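Type III CBASS phage resistance system CD-NTase-associated protein Cap8 (PDB 6P8P) probably takes part in CBASS antiphage defence as a HORMA domain protein that binds other proteins and helps regulate a bacterial cGAS-like nucleotidyltransferase. Local coordinates at residues A[5-10]-A[85-91]; A[21-25]-A[40-44]; A[54-60]-A[72-77]; A[100-106]-A[124-130]. The protein carries 2 engineered substitutions. The contacts are given in a common frame with arbitrary orientation. Residue numbers count along the deposited sequence, not the author numbering.

Contact 1: residues A[5-10]-A[85-91]; sequences VSRTFR and DANEEVL
Residues 5-10 form a fully extended strand, while 85-91 is an irregular chain whose end-to-end direction lies 126° from it. They meet in a single antiparallel, hydrogen-bonded bridge between Thr8 and Asn87, CA-CA 4.8 Å: Thr8 N gives to Asn87 O at 2.9 Å and Asn87 N to Thr8 O at 2.8 Å. Val5, Arg7 and Phe9 spend their backbone groups on strand 69-75, so those of Ser6, Thr8 and Arg10 face the other way. This is one of the sheet's two outermost strands, and the loop supplies partners for its outward groups, Asn87 through its backbone and Glu88 through its carboxylate, while Arg7 of the strand itself reaches out to loop carbonyls. Arg7 (chi1 m, chi2 m, chi3 t) curls along the edge so that NE reaches Glu89 O (2.7 Å), NH2 reaches Val90 O (3.2 Å) and NH1 turns back to Ser6 O (3.0 Å). Leu91 CD2 lies over one guanidinium face, 3.6 Å from Arg7 CZ, and 3.8 Å from Val5 CG2. An Asx turn, with Glu89 N 3.3 Å from Asn87 OD1, bends the loop into place for these carbonyls. Beyond the bridge, Arg10 N is satisfied by Glu88 OE2 at 2.9 Å, an oxygen that also forms a salt bridge with Arg15. Glu88's flexible methylenes suit a second role: CG sits 3.9 Å from the Phe9 ring centroid, a CH-pi contact over the face. The Arg10 guanidinium turns elsewhere, to Ala80 O.

Contact 2: residues A[21-25]-A[40-44]; sequences WDAIV and LRAVT
Residues 21-25 are regular alpha helix, inside helix 17-29; 40-42 end helix 35-42, and Val43 (phi/psi -95°/16°) leaves helical geometry just where it becomes the N-cap position of helix 44-52. The contact is helix-helix packing in the helical layer of the HORMA domain, made at the kink between two consecutive helices. Its register runs in opposite senses: Trp21 CA lies 7.0 Å from Thr44 CA, and Val25 CA 6.6 Å from Leu40 CA. One helical turn separates Trp21 from Val25, so both point toward the partner. Trp21 (chi1 t, chi2 -119°) extends its indole across the helix end, and NE1 donates to Leu40 O at 3.0 Å; a large ring with one polar edge suits this place, where a carbonyl must be satisfied in a buried setting. Thr44 OG1 also lies near the ring plane, 3.3 Å from Trp21 CD1, and it donates to Arg41 O at 2.7 Å, tying the kink together. Val43 CG2 meets Trp21 CZ2 at 3.8 Å, and the compact, branched Val25 brings CG2 to 4.0 Å from Leu40 CB. Beyond these, Trp21 and Leu40 touch Met102 of strand 101-106, and Thr44 packs on Lys120 of the second subunit. At the solvent margin, Asp22 OD1 accepts from two waters: one accepts from Arg41 NE at 2.9 Å, the other donates to Thr44 OG1 at 2.8 Å.

Contact 3: residues A[54-60]-A[72-77]; sequences QAPKSAP and IYCLFD
A Schellman motif closes helix 44-52, with Gln54 (phi/psi 62°/28°) as its C-prime residue, and the loop that follows lies alongside strand 69-75. The nearest CA pairs are Lys57-Cys74 (5.1 Å) and Pro60-Tyr73 (4.9 Å). One backbone hydrogen bond spans the segments, Cys74 N to Pro56 O at 3.1 Å; Lys57 O and Cys74 O share a water, 2.7 Å from each. Prolines suit this irregular chain, having no N-H to satisfy and compact, puckered apolar rings to pack. Pro60 CB sits 3.9 Å from the Tyr73 ring centroid, over its face, and Pro56 CB touches Cys74 SG at 4.1 Å. Gln54 (chi1 m, chi2 t) lays CG 3.6 Å from the Phe76 ring centroid, nearly on the normal, while NE2 makes a weak 3.4 Å bond to Asp77 OD2. Pro56 also packs on Pro105 of strand 101-106; Ile72 and Cys74 face helix 17-29, and Tyr73 hydrogen-bonds through its backbone to strand 4-10.

Contact 4: residues A[100-106]-A[124-130]; sequences WGMSLPC and RIIARDL. Engineered in segment 100-106: Met102 (natural residue Val).
Trp100 (chi1 p, chi2 -90°) lays its indole face against Arg124, whose CD is 3.6 Å from the centroid of the five-membered ring and CZ 4.8 Å, a CH-pi and a cation-pi contact together. An extended arginine suits this: its methylenes cover the ring while NH1 donates to Trp100 O at 2.9 Å and forms a salt bridge with Asp99. From there strands 101-106 and 125-129 run parallel, their axes 4.4 Å apart at closest and crossing at -36°. Met102 pairs with Ile125, Ser103 with Ile126, Leu104 with Ala127, Pro105 with Arg128. The hydrogen bonds run Met102 N to Arg124 O (3.0 Å), Ile126 N to Met102 O (2.8 Å), Leu104 N to Ile126 O (2.8 Å) and Arg128 N to Leu104 O (2.9 Å). Proline is tolerated because position 105 donates nothing to this partner. Leu104, Ile125, Ala127 and the engineered Met102 share one face, where Leu104 CD1 meets Ile125 CG2 at 3.9 Å; small Ala127 leaves room for helix 111-119. On the other face Arg128 (chi1 p) swings over Pro105, giving NH1 to Ser103 OG at 3.0 Å and NH2 to Pro60 O. Farther on, Leu130 N reaches Cys106 O at 3.0 Å. Two neighbouring parallel strands joined through a helix packed on one face constitute a beta-alpha-beta crossover, here ending the HORMA domain's sheet at strand 125-129.

Overall arrangement
One mixed sheet, ordered 4-10, 69-75, 61-64, 101-106, 125-129, unites three of the contacts. Contacts 1 and 4 lie at its two ends, centres 19 Å apart on opposite sides of the chain's centre and without touching. Contact 3 bridges them, sharing neighbouring strands with contact 1 (11 Å between centres) and meeting contact 4 (14 Å) through Pro60 and Arg128. Contact 2 belongs to the helices packed on the sheet and touches all three others, notably where Phe9, Ile72 and Met102 meet helices 17-29 and 35-42. Along the chain, contacts 2 and 3 are nested within the loop closed by contact 1, and contact 4 follows, so early and late segments build one compact HORMA domain.

Contact 1: residues A[5-10]-A[85-91]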
loop_
_atom_site.group_PDB
_atom_site.type_symbol
_atom_site.label_atom_id
_atom_site.label_comp_id
_atom_site.label_asym_id
_atom_site.label_seq_id
_atom_site.Cartn_x
_atom_site.Cartn_y
_atom_site.Cartn_z
ATOM N N VAL A 5 26.289 4.417 5.149
ATOM C CA VAL A 5 26.512 4.311 3.714
ATOM C C VAL A 5 25.187 4.624 3.042
ATOM O O VAL A 5 24.122 4.515 3.646
ATOM C CB VAL A 5 27.018 2.928 3.283
ATOM C CG1 VAL A 5 28.232 2.554 4.107
ATOM C CG2 VAL A 5 25.943 1.902 3.439
ATOM N N SER A 6 25.259 5.024 1.784
ATOM C CA SER A 6 24.031 5.371 1.071
ATOM C C SER A 6 23.970 4.643 -0.262
ATOM O O SER A 6 24.994 4.250 -0.842
ATOM C CB SER A 6 23.899 6.877 0.869
ATOM O OG SER A 6 24.500 7.293 -0.323
ATOM N N ARG A 7 22.745 4.445 -0.729
ATOM C CA ARG A 7 22.489 3.835 -2.021
ATOM C C ARG A 7 21.365 4.636 -2.665
ATOM O O ARG A 7 20.621 5.346 -1.984
ATOM C CB ARG A 7 22.142 2.365 -1.867
ATOM C CG ARG A 7 23.295 1.458 -1.394
ATOM C CD ARG A 7 24.369 1.325 -2.446
ATOM N NE ARG A 7 25.403 0.340 -2.124
ATOM C CZ ARG A 7 26.484 0.596 -1.398
ATOM N NH1 ARG A 7 26.673 1.796 -0.874
ATOM N NH2 ARG A 7 27.371 -0.370 -1.180
ATOM N N THR A 8 21.298 4.566 -3.991
ATOM C CA THR A 8 20.326 5.322 -4.764
ATOM C C THR A 8 19.829 4.412 -5.873
ATOM O O THR A 8 20.593 4.028 -6.761
ATOM C CB THR A 8 20.914 6.615 -5.328
ATOM O OG1 THR A 8 21.320 7.462 -4.246
ATOM C CG2 THR A 8 19.888 7.323 -6.161
ATOM N N PHE A 9 18.550 4.078 -5.819
ATOM C CA PHE A 9 17.949 3.173 -6.786
ATOM C C PHE A 9 17.132 3.917 -7.827
ATOM O O PHE A 9 16.394 4.850 -7.502
ATOM C CB PHE A 9 17.044 2.165 -6.077
ATOM C CG PHE A 9 17.778 1.001 -5.537
ATOM C CD1 PHE A 9 18.561 1.129 -4.386
ATOM C CD2 PHE A 9 17.771 -0.201 -6.195
ATOM C CE1 PHE A 9 19.266 0.049 -3.904
ATOM C CE2 PHE A 9 18.489 -1.287 -5.720
ATOM C CZ PHE A 9 19.227 -1.161 -4.578
ATOM N N ARG A 10 17.231 3.456 -9.070
ATOM C CA ARG A 10 16.413 3.971 -10.170
ATOM C C ARG A 10 14.983 3.440 -10.051
ATOM O O ARG A 10 14.745 2.229 -10.137
ATOM C CB ARG A 10 17.027 3.569 -11.506
ATOM C CG ARG A 10 18.516 3.967 -11.612
ATOM C CD ARG A 10 19.201 3.259 -12.784
ATOM N NE ARG A 10 18.700 3.728 -14.066
ATOM C CZ ARG A 10 19.048 3.202 -15.235
ATOM N NH1 ARG A 10 19.872 2.174 -15.265
ATOM N NH2 ARG A 10 18.554 3.689 -16.365
ATOM N N ASP A 85 23.061 9.245 -11.380
ATOM C CA ASP A 85 23.224 9.363 -9.936
ATOM C C ASP A 85 22.952 8.053 -9.209
ATOM O O ASP A 85 23.028 8.015 -7.977
ATOM C CB ASP A 85 22.307 10.462 -9.375
ATOM C CG ASP A 85 22.619 11.835 -9.951
ATOM O OD1 ASP A 85 23.787 12.070 -10.337
ATOM O OD2 ASP A 85 21.698 12.677 -10.021
ATOM N N ALA A 86 22.665 6.981 -9.935
ATOM C CA ALA A 86 22.333 5.723 -9.285
ATOM C C ALA A 86 23.544 5.083 -8.613
ATOM O O ALA A 86 24.690 5.208 -9.055
ATOM C CB ALA A 86 21.749 4.742 -10.299
ATOM N N ASN A 87 23.276 4.378 -7.528
ATOM C CA ASN A 87 24.296 3.582 -6.850
ATOM C C ASN A 87 23.559 2.391 -6.246
ATOM O O ASN A 87 22.963 2.518 -5.176
ATOM C CB ASN A 87 25.045 4.363 -5.781
ATOM C CG ASN A 87 26.050 3.508 -5.034
ATOM O OD1 ASN A 87 26.292 2.356 -5.397
ATOM N ND2 ASN A 87 26.624 4.058 -3.971
ATOM N N GLU A 88 23.606 1.257 -6.938
ATOM C CA GLU A 88 22.934 0.038 -6.519
ATOM C C GLU A 88 23.926 -1.053 -6.152
ATOM O O GLU A 88 23.578 -2.233 -6.185
ATOM C CB GLU A 88 21.981 -0.396 -7.639
ATOM C CG GLU A 88 20.967 0.725 -7.972
ATOM C CD GLU A 88 19.964 0.372 -9.068
ATOM O OE1 GLU A 88 20.062 -0.732 -9.655
ATOM O OE2 GLU A 88 19.090 1.226 -9.350
ATOM N N GLU A 89 25.148 -0.675 -5.770
ATOM C CA GLU A 89 26.168 -1.655 -5.437
ATOM C C GLU A 89 25.712 -2.523 -4.273
ATOM O O GLU A 89 25.019 -2.069 -3.358
ATOM C CB GLU A 89 27.485 -0.955 -5.057
ATOM C CG GLU A 89 28.261 -0.390 -6.218
ATOM C CD GLU A 89 29.435 0.484 -5.776
ATOM O OE1 GLU A 89 29.719 1.481 -6.475
ATOM O OE2 GLU A 89 30.059 0.173 -4.728
ATOM N N VAL A 90 26.162 -3.774 -4.280
ATOM C CA VAL A 90 25.955 -4.647 -3.134
ATOM C C VAL A 90 26.610 -4.053 -1.896
ATOM O O VAL A 90 27.666 -3.420 -1.960
ATOM C CB VAL A 90 26.503 -6.053 -3.428
ATOM C CG1 VAL A 90 26.373 -6.957 -2.222
ATOM C CG2 VAL A 90 25.786 -6.657 -4.629
ATOM N N LEU A 91 25.978 -4.267 -0.757
ATOM C CA LEU A 91 26.474 -3.753 0.507
ATOM C C LEU A 91 27.512 -4.712 1.076
ATOM O O LEU A 91 27.328 -5.935 1.034
ATOM C CB LEU A 91 25.308 -3.585 1.498
ATOM C CG LEU A 91 24.358 -2.442 1.143
ATOM C CD1 LEU A 91 23.077 -2.563 1.970
ATOM C CD2 LEU A 91 24.962 -1.080 1.364
#

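Contact 2: residues A[21-25]-A[40-44]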
loop_
_atom_site.group_PDB
_atom_site.type_symbol
_atom_site.label_atom_id
_atom_site.label_comp_id
_atom_site.label_asym_id
_atom_site.label_seq_id
_atom_site.Cartn_x
_atom_site.Cartn_y
_atom_site.Cartn_z
ATOM N N TRP A 21 10.829 -1.597 -4.789
ATOM C CA TRP A 21 10.897 -2.194 -3.447
ATOM C C TRP A 21 11.559 -3.561 -3.466
ATOM O O TRP A 21 12.387 -3.865 -2.601
ATOM C CB TRP A 21 9.503 -2.319 -2.859
ATOM C CG TRP A 21 9.453 -2.858 -1.478
ATOM C CD1 TRP A 21 8.832 -4.001 -1.088
ATOM C CD2 TRP A 21 10.052 -2.294 -0.308
ATOM N NE1 TRP A 21 8.967 -4.164 0.284
ATOM C CE2 TRP A 21 9.737 -3.137 0.774
ATOM C CE3 TRP A 21 10.806 -1.135 -0.064
ATOM C CZ2 TRP A 21 10.117 -2.853 2.074
ATOM C CZ3 TRP A 21 11.223 -0.866 1.239
ATOM C CH2 TRP A 21 10.878 -1.728 2.290
ATOM N N ASP A 22 11.218 -4.394 -4.450
ATOM C CA ASP A 22 11.838 -5.708 -4.545
ATOM C C ASP A 22 13.359 -5.588 -4.673
ATOM O O ASP A 22 14.101 -6.363 -4.066
ATOM C CB ASP A 22 11.253 -6.471 -5.733
ATOM C CG ASP A 22 9.906 -7.096 -5.441
ATOM O OD1 ASP A 22 9.452 -7.071 -4.286
ATOM O OD2 ASP A 22 9.287 -7.632 -6.399
ATOM N N ALA A 23 13.840 -4.584 -5.414
ATOM C CA ALA A 23 15.291 -4.419 -5.554
ATOM C C ALA A 23 15.910 -4.015 -4.225
ATOM O O ALA A 23 17.017 -4.463 -3.886
ATOM C CB ALA A 23 15.625 -3.386 -6.636
ATOM N N ILE A 24 15.184 -3.183 -3.456
ATOM C CA ILE A 24 15.644 -2.754 -2.132
ATOM C C ILE A 24 15.639 -3.915 -1.153
ATOM O O ILE A 24 16.573 -4.093 -0.366
ATOM C CB ILE A 24 14.776 -1.583 -1.631
ATOM C CG1 ILE A 24 15.036 -0.349 -2.503
ATOM C CG2 ILE A 24 15.047 -1.289 -0.164
ATOM C CD1 ILE A 24 14.039 0.786 -2.328
ATOM N N VAL A 25 14.614 -4.744 -1.204
ATOM C CA VAL A 25 14.579 -5.908 -0.330
ATOM C C VAL A 25 15.764 -6.827 -0.615
ATOM O O VAL A 25 16.393 -7.366 0.299
ATOM C CB VAL A 25 13.257 -6.661 -0.511
ATOM C CG1 VAL A 25 13.292 -7.980 0.268
ATOM C CG2 VAL A 25 12.070 -5.791 -0.055
ATOM N N LEU A 40 9.861 -7.508 5.387
ATOM C CA LEU A 40 9.993 -6.512 4.322
ATOM C C LEU A 40 9.032 -6.796 3.171
ATOM O O LEU A 40 8.408 -5.874 2.625
ATOM C CB LEU A 40 11.432 -6.469 3.821
ATOM C CG LEU A 40 12.377 -5.529 4.578
ATOM C CD1 LEU A 40 12.566 -5.889 5.990
ATOM C CD2 LEU A 40 13.738 -5.593 3.828
ATOM N N ARG A 41 8.884 -8.064 2.792
ATOM C CA ARG A 41 7.958 -8.408 1.727
ATOM C C ARG A 41 6.520 -8.213 2.176
ATOM O O ARG A 41 5.668 -7.822 1.373
ATOM C CB ARG A 41 8.205 -9.847 1.252
ATOM C CG ARG A 41 9.502 -10.045 0.490
ATOM C CD ARG A 41 9.680 -11.502 0.046
ATOM N NE ARG A 41 10.858 -11.673 -0.793
ATOM C CZ ARG A 41 11.406 -12.853 -1.104
ATOM N NH1 ARG A 41 10.885 -13.978 -0.635
ATOM N NH2 ARG A 41 12.484 -12.910 -1.876
ATOM N N ALA A 42 6.248 -8.384 3.466
ATOM C CA ALA A 42 4.868 -8.237 3.945
ATOM C C ALA A 42 4.354 -6.793 3.837
ATOM O O ALA A 42 3.137 -6.576 3.730
ATOM C CB ALA A 42 4.772 -8.715 5.393
ATOM N N VAL A 43 5.243 -5.800 3.892
ATOM C CA VAL A 43 4.855 -4.397 3.839
ATOM C C VAL A 43 4.947 -3.842 2.416
ATOM O O VAL A 43 4.927 -2.632 2.225
ATOM C CB VAL A 43 5.678 -3.538 4.806
ATOM C CG1 VAL A 43 5.538 -4.011 6.230
ATOM C CG2 VAL A 43 7.150 -3.512 4.361
ATOM N N THR A 44 5.027 -4.720 1.411
ATOM C CA THR A 44 5.233 -4.275 0.034
ATOM C C THR A 44 4.167 -3.292 -0.413
ATOM O O THR A 44 4.466 -2.300 -1.092
ATOM C CB THR A 44 5.250 -5.485 -0.916
ATOM O OG1 THR A 44 6.421 -6.263 -0.698
ATOM C CG2 THR A 44 5.221 -5.061 -2.402
HETATM O O HOH W 1 11.011 -9.347 -2.521
HETATM O O HOH W 2 7.317 -8.308 -2.348
#

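Contact 3: residues A[54-60]-A[72-77]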
loop_
_atom_site.group_PDB
_atom_site.type_symbol
_atom_site.label_atom_id
_atom_site.label_comp_id
_atom_site.label_asym_id
_atom_site.label_seq_id
_atom_site.Cartn_x
_atom_site.Cartn_y
_atom_site.Cartn_z
ATOM N N GLN A 54 6.904 9.093 -4.463
ATOM C CA GLN A 54 8.266 9.670 -4.484
ATOM C C GLN A 54 8.737 10.091 -3.104
ATOM O O GLN A 54 9.618 10.960 -2.957
ATOM C CB GLN A 54 8.380 10.851 -5.460
ATOM C CG GLN A 54 7.992 10.492 -6.880
ATOM C CD GLN A 54 8.449 11.497 -7.914
ATOM O OE1 GLN A 54 9.064 12.514 -7.598
ATOM N NE2 GLN A 54 8.168 11.201 -9.153
ATOM N N ALA A 55 8.224 9.421 -2.076
ATOM C CA ALA A 55 8.650 9.761 -0.726
ATOM C C ALA A 55 10.151 9.618 -0.542
ATOM O O ALA A 55 10.726 10.448 0.183
ATOM C CB ALA A 55 7.902 8.918 0.308
ATOM N N PRO A 56 10.841 8.617 -1.126
ATOM C CA PRO A 56 12.288 8.516 -0.890
ATOM C C PRO A 56 13.151 9.347 -1.839
ATOM O O PRO A 56 14.353 9.090 -1.949
ATOM C CB PRO A 56 12.580 7.020 -1.059
ATOM C CG PRO A 56 11.229 6.323 -1.188
ATOM C CD PRO A 56 10.275 7.383 -1.714
ATOM N N LYS A 57 12.575 10.327 -2.531
ATOM C CA LYS A 57 13.392 11.134 -3.427
ATOM C C LYS A 57 14.379 11.992 -2.638
ATOM O O LYS A 57 15.555 12.116 -3.019
ATOM C CB LYS A 57 12.509 12.020 -4.306
ATOM C CG LYS A 57 13.317 12.876 -5.291
ATOM C CD LYS A 57 12.449 13.812 -6.111
ATOM C CE LYS A 57 13.339 14.804 -6.873
ATOM N NZ LYS A 57 12.611 15.611 -7.883
ATOM N N SER A 58 13.898 12.653 -1.581
ATOM C CA SER A 58 14.718 13.594 -0.829
ATOM C C SER A 58 14.860 13.234 0.641
ATOM O O SER A 58 15.508 13.976 1.383
ATOM C CB SER A 58 14.163 15.017 -0.953
ATOM O OG SER A 58 14.171 15.414 -2.310
ATOM N N ALA A 59 14.278 12.125 1.081
ATOM C CA ALA A 59 14.332 11.663 2.437
ATOM C C ALA A 59 14.580 10.163 2.290
ATOM O O ALA A 59 13.799 9.485 1.625
ATOM C CB ALA A 59 13.055 11.920 3.221
ATOM N N PRO A 60 15.615 9.612 2.915
ATOM C CA PRO A 60 15.965 8.207 2.632
ATOM C C PRO A 60 15.123 7.195 3.403
ATOM O O PRO A 60 14.614 7.456 4.486
ATOM C CB PRO A 60 17.443 8.124 3.043
ATOM C CG PRO A 60 17.568 9.172 4.150
ATOM C CD PRO A 60 16.629 10.294 3.754
ATOM N N ILE A 72 18.782 4.795 1.822
ATOM C CA ILE A 72 18.441 4.447 0.447
ATOM C C ILE A 72 17.543 5.521 -0.131
ATOM O O ILE A 72 16.438 5.743 0.369
ATOM C CB ILE A 72 17.764 3.070 0.343
ATOM C CG1 ILE A 72 18.624 2.012 1.013
ATOM C CG2 ILE A 72 17.515 2.731 -1.113
ATOM C CD1 ILE A 72 17.954 0.717 1.288
ATOM N N TYR A 73 18.006 6.152 -1.197
ATOM C CA TYR A 73 17.238 7.110 -1.961
ATOM C C TYR A 73 16.734 6.469 -3.245
ATOM O O TYR A 73 17.264 5.470 -3.718
ATOM C CB TYR A 73 18.072 8.326 -2.322
ATOM C CG TYR A 73 18.451 9.187 -1.139
ATOM C CD1 TYR A 73 19.621 8.957 -0.432
ATOM C CD2 TYR A 73 17.626 10.229 -0.730
ATOM C CE1 TYR A 73 19.966 9.770 0.659
ATOM C CE2 TYR A 73 17.959 11.039 0.329
ATOM C CZ TYR A 73 19.119 10.796 1.029
ATOM O OH TYR A 73 19.432 11.626 2.083
ATOM N N CYS A 74 15.696 7.056 -3.804
ATOM C CA CYS A 74 15.182 6.641 -5.100
ATOM C C CYS A 74 15.228 7.805 -6.073
ATOM O O CYS A 74 14.966 8.936 -5.681
ATOM C CB CYS A 74 13.717 6.157 -5.005
ATOM S SG CYS A 74 13.560 4.575 -4.146
ATOM N N LEU A 75 15.537 7.504 -7.332
ATOM C CA LEU A 75 15.519 8.447 -8.439
ATOM C C LEU A 75 14.259 8.247 -9.269
ATOM O O LEU A 75 13.817 7.111 -9.471
ATOM C CB LEU A 75 16.741 8.232 -9.321
ATOM C CG LEU A 75 18.097 8.454 -8.674
ATOM C CD1 LEU A 75 19.152 7.895 -9.601
ATOM C CD2 LEU A 75 18.307 9.924 -8.411
ATOM N N PHE A 76 13.715 9.344 -9.799
ATOM C CA PHE A 76 12.487 9.305 -10.561
ATOM C C PHE A 76 12.655 10.104 -11.844
ATOM O O PHE A 76 13.598 10.889 -12.002
ATOM C CB PHE A 76 11.313 9.856 -9.726
ATOM C CG PHE A 76 11.070 9.066 -8.483
ATOM C CD1 PHE A 76 10.271 7.936 -8.508
ATOM C CD2 PHE A 76 11.653 9.440 -7.297
ATOM C CE1 PHE A 76 10.088 7.180 -7.360
ATOM C CE2 PHE A 76 11.456 8.701 -6.141
ATOM C CZ PHE A 76 10.661 7.553 -6.182
ATOM N N ASP A 77 11.746 9.840 -12.775
ATOM C CA ASP A 77 11.588 10.630 -14.003
ATOM C C ASP A 77 12.914 10.607 -14.754
ATOM O O ASP A 77 13.501 9.525 -14.902
ATOM C CB ASP A 77 11.076 12.009 -13.609
ATOM C CG ASP A 77 9.823 11.939 -12.768
ATOM O OD1 ASP A 77 8.949 11.111 -13.106
ATOM O OD2 ASP A 77 9.717 12.696 -11.775
HETATM O O HOH W 3 10.508 14.030 -9.488
HETATM O O HOH W 4 16.707 10.921 -5.163
HETATM O O HOH W 5 13.021 13.680 -10.176
HETATM O O HOH W 6 18.292 14.314 2.286
#

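Contact 4: residues A[100-106]-A[124-130]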
loop_
_atom_site.group_PDB
_atom_site.type_symbol
_atom_site.label_atom_id
_atom_site.label_comp_id
_atom_site.label_asym_id
_atom_site.label_seq_id
_atom_site.Cartn_x
_atom_site.Cartn_y
_atom_site.Cartn_z
ATOM N N TRP A 100 17.449 -5.143 14.176
ATOM C CA TRP A 100 17.359 -4.291 13.003
ATOM C C TRP A 100 16.082 -3.467 13.022
ATOM O O TRP A 100 15.116 -3.775 13.726
ATOM C CB TRP A 100 17.422 -5.133 11.723
ATOM C CG TRP A 100 16.264 -6.059 11.514
ATOM C CD1 TRP A 100 16.149 -7.356 11.950
ATOM C CD2 TRP A 100 15.051 -5.768 10.797
ATOM N NE1 TRP A 100 14.950 -7.885 11.548
ATOM C CE2 TRP A 100 14.246 -6.923 10.855
ATOM C CE3 TRP A 100 14.561 -4.637 10.132
ATOM C CZ2 TRP A 100 13.001 -6.987 10.250
ATOM C CZ3 TRP A 100 13.314 -4.702 9.547
ATOM C CH2 TRP A 100 12.550 -5.860 9.609
ATOM N N GLY A 101 16.096 -2.394 12.235
ATOM C CA GLY A 101 14.904 -1.595 12.038
ATOM C C GLY A 101 14.972 -0.924 10.692
ATOM O O GLY A 101 16.016 -0.881 10.036
ATOM N N MET A 102 13.829 -0.401 10.262
ATOM C CA MET A 102 13.741 0.339 9.016
ATOM C C MET A 102 12.781 1.502 9.190
ATOM O O MET A 102 11.703 1.345 9.773
ATOM C CB MET A 102 13.268 -0.539 7.853
ATOM C CG MET A 102 14.290 -1.484 7.331
ATOM S SD MET A 102 13.723 -2.248 5.831
ATOM C CE MET A 102 13.570 -0.823 4.738
ATOM N N SER A 103 13.173 2.664 8.673
ATOM C CA SER A 103 12.372 3.878 8.777
ATOM C C SER A 103 12.049 4.359 7.376
ATOM O O SER A 103 12.947 4.751 6.628
ATOM C CB SER A 103 13.089 4.973 9.567
ATOM O OG SER A 103 12.276 6.132 9.549
ATOM N N LEU A 104 10.782 4.309 7.028
ATOM C CA LEU A 104 10.310 4.710 5.717
ATOM C C LEU A 104 9.839 6.153 5.731
ATOM O O LEU A 104 9.013 6.528 6.590
ATOM C CB LEU A 104 9.151 3.812 5.288
ATOM C CG LEU A 104 9.322 2.294 5.368
ATOM C CD1 LEU A 104 8.103 1.598 4.795
ATOM C CD2 LEU A 104 10.565 1.842 4.617
ATOM N N PRO A 105 10.275 6.958 4.762
ATOM C CA PRO A 105 9.773 8.328 4.658
ATOM C C PRO A 105 8.339 8.333 4.160
ATOM O O PRO A 105 7.954 7.556 3.284
ATOM C CB PRO A 105 10.743 8.997 3.658
ATOM C CG PRO A 105 11.110 7.835 2.729
ATOM C CD PRO A 105 11.166 6.605 3.648
ATOM N N CYS A 106 7.566 9.261 4.708
ATOM C CA CYS A 106 6.161 9.333 4.402
ATOM C C CYS A 106 5.625 10.745 4.534
ATOM O O CYS A 106 5.920 11.412 5.524
ATOM C CB CYS A 106 5.407 8.395 5.350
ATOM S SG CYS A 106 3.587 8.385 5.170
ATOM N N ARG A 124 9.335 -3.470 13.627
ATOM C CA ARG A 124 10.664 -2.975 13.291
ATOM C C ARG A 124 10.636 -2.015 12.117
ATOM O O ARG A 124 11.538 -1.156 11.993
ATOM C CB ARG A 124 11.609 -4.138 12.972
ATOM C CG ARG A 124 11.827 -5.085 14.168
ATOM C CD ARG A 124 12.711 -6.246 13.809
ATOM N NE ARG A 124 12.954 -7.103 14.968
ATOM C CZ ARG A 124 13.879 -6.872 15.885
ATOM N NH1 ARG A 124 14.648 -5.809 15.779
ATOM N NH2 ARG A 124 14.019 -7.698 16.911
ATOM N N ILE A 125 9.640 -2.154 11.244
ATOM C CA ILE A 125 9.506 -1.275 10.089
ATOM C C ILE A 125 8.511 -0.197 10.469
ATOM O O ILE A 125 7.342 -0.495 10.736
ATOM C CB ILE A 125 9.043 -2.020 8.833
ATOM C CG1 ILE A 125 10.006 -3.139 8.481
ATOM C CG2 ILE A 125 8.870 -1.014 7.653
ATOM C CD1 ILE A 125 9.376 -4.155 7.543
ATOM N N ILE A 126 8.959 1.053 10.464
ATOM C CA ILE A 126 8.129 2.180 10.858
ATOM C C ILE A 126 8.231 3.255 9.783
ATOM O O ILE A 126 9.062 3.187 8.880
ATOM C CB ILE A 126 8.529 2.735 12.235
ATOM C CG1 ILE A 126 9.990 3.188 12.228
ATOM C CG2 ILE A 126 8.337 1.659 13.301
ATOM C CD1 ILE A 126 10.449 3.809 13.545
ATOM N N ALA A 127 7.360 4.253 9.894
ATOM C CA ALA A 127 7.347 5.387 8.994
ATOM C C ALA A 127 7.544 6.678 9.772
ATOM O O ALA A 127 7.145 6.804 10.931
ATOM C CB ALA A 127 6.031 5.442 8.215
ATOM N N ARG A 128 8.138 7.640 9.109
ATOM C CA ARG A 128 8.336 8.965 9.674
ATOM C C ARG A 128 7.939 10.039 8.681
ATOM O O ARG A 128 7.983 9.829 7.470
ATOM C CB ARG A 128 9.811 9.191 10.078
ATOM C CG ARG A 128 10.702 9.304 8.889
ATOM C CD ARG A 128 12.187 9.416 9.270
ATOM N NE ARG A 128 12.979 9.875 8.126
ATOM C CZ ARG A 128 13.424 9.082 7.151
ATOM N NH1 ARG A 128 13.172 7.773 7.184
ATOM N NH2 ARG A 128 14.091 9.598 6.134
ATOM N N ASP A 129 7.545 11.202 9.217
ATOM C CA ASP A 129 7.379 12.425 8.443
ATOM C C ASP A 129 8.627 12.710 7.633
ATOM O O ASP A 129 9.723 12.834 8.183
ATOM C CB ASP A 129 7.078 13.568 9.427
ATOM C CG ASP A 129 7.030 14.947 8.774
ATOM O OD1 ASP A 129 7.274 15.092 7.564
ATOM O OD2 ASP A 129 6.752 15.910 9.517
ATOM N N LEU A 130 8.466 12.794 6.312
ATOM C CA LEU A 130 9.635 12.893 5.450
ATOM C C LEU A 130 10.333 14.245 5.545
ATOM O O LEU A 130 11.393 14.412 4.927
ATOM C CB LEU A 130 9.260 12.588 3.993
ATOM C CG LEU A 130 8.197 13.420 3.291
ATOM C CD1 LEU A 130 8.683 14.800 2.915
ATOM C CD2 LEU A 130 7.734 12.662 2.024
#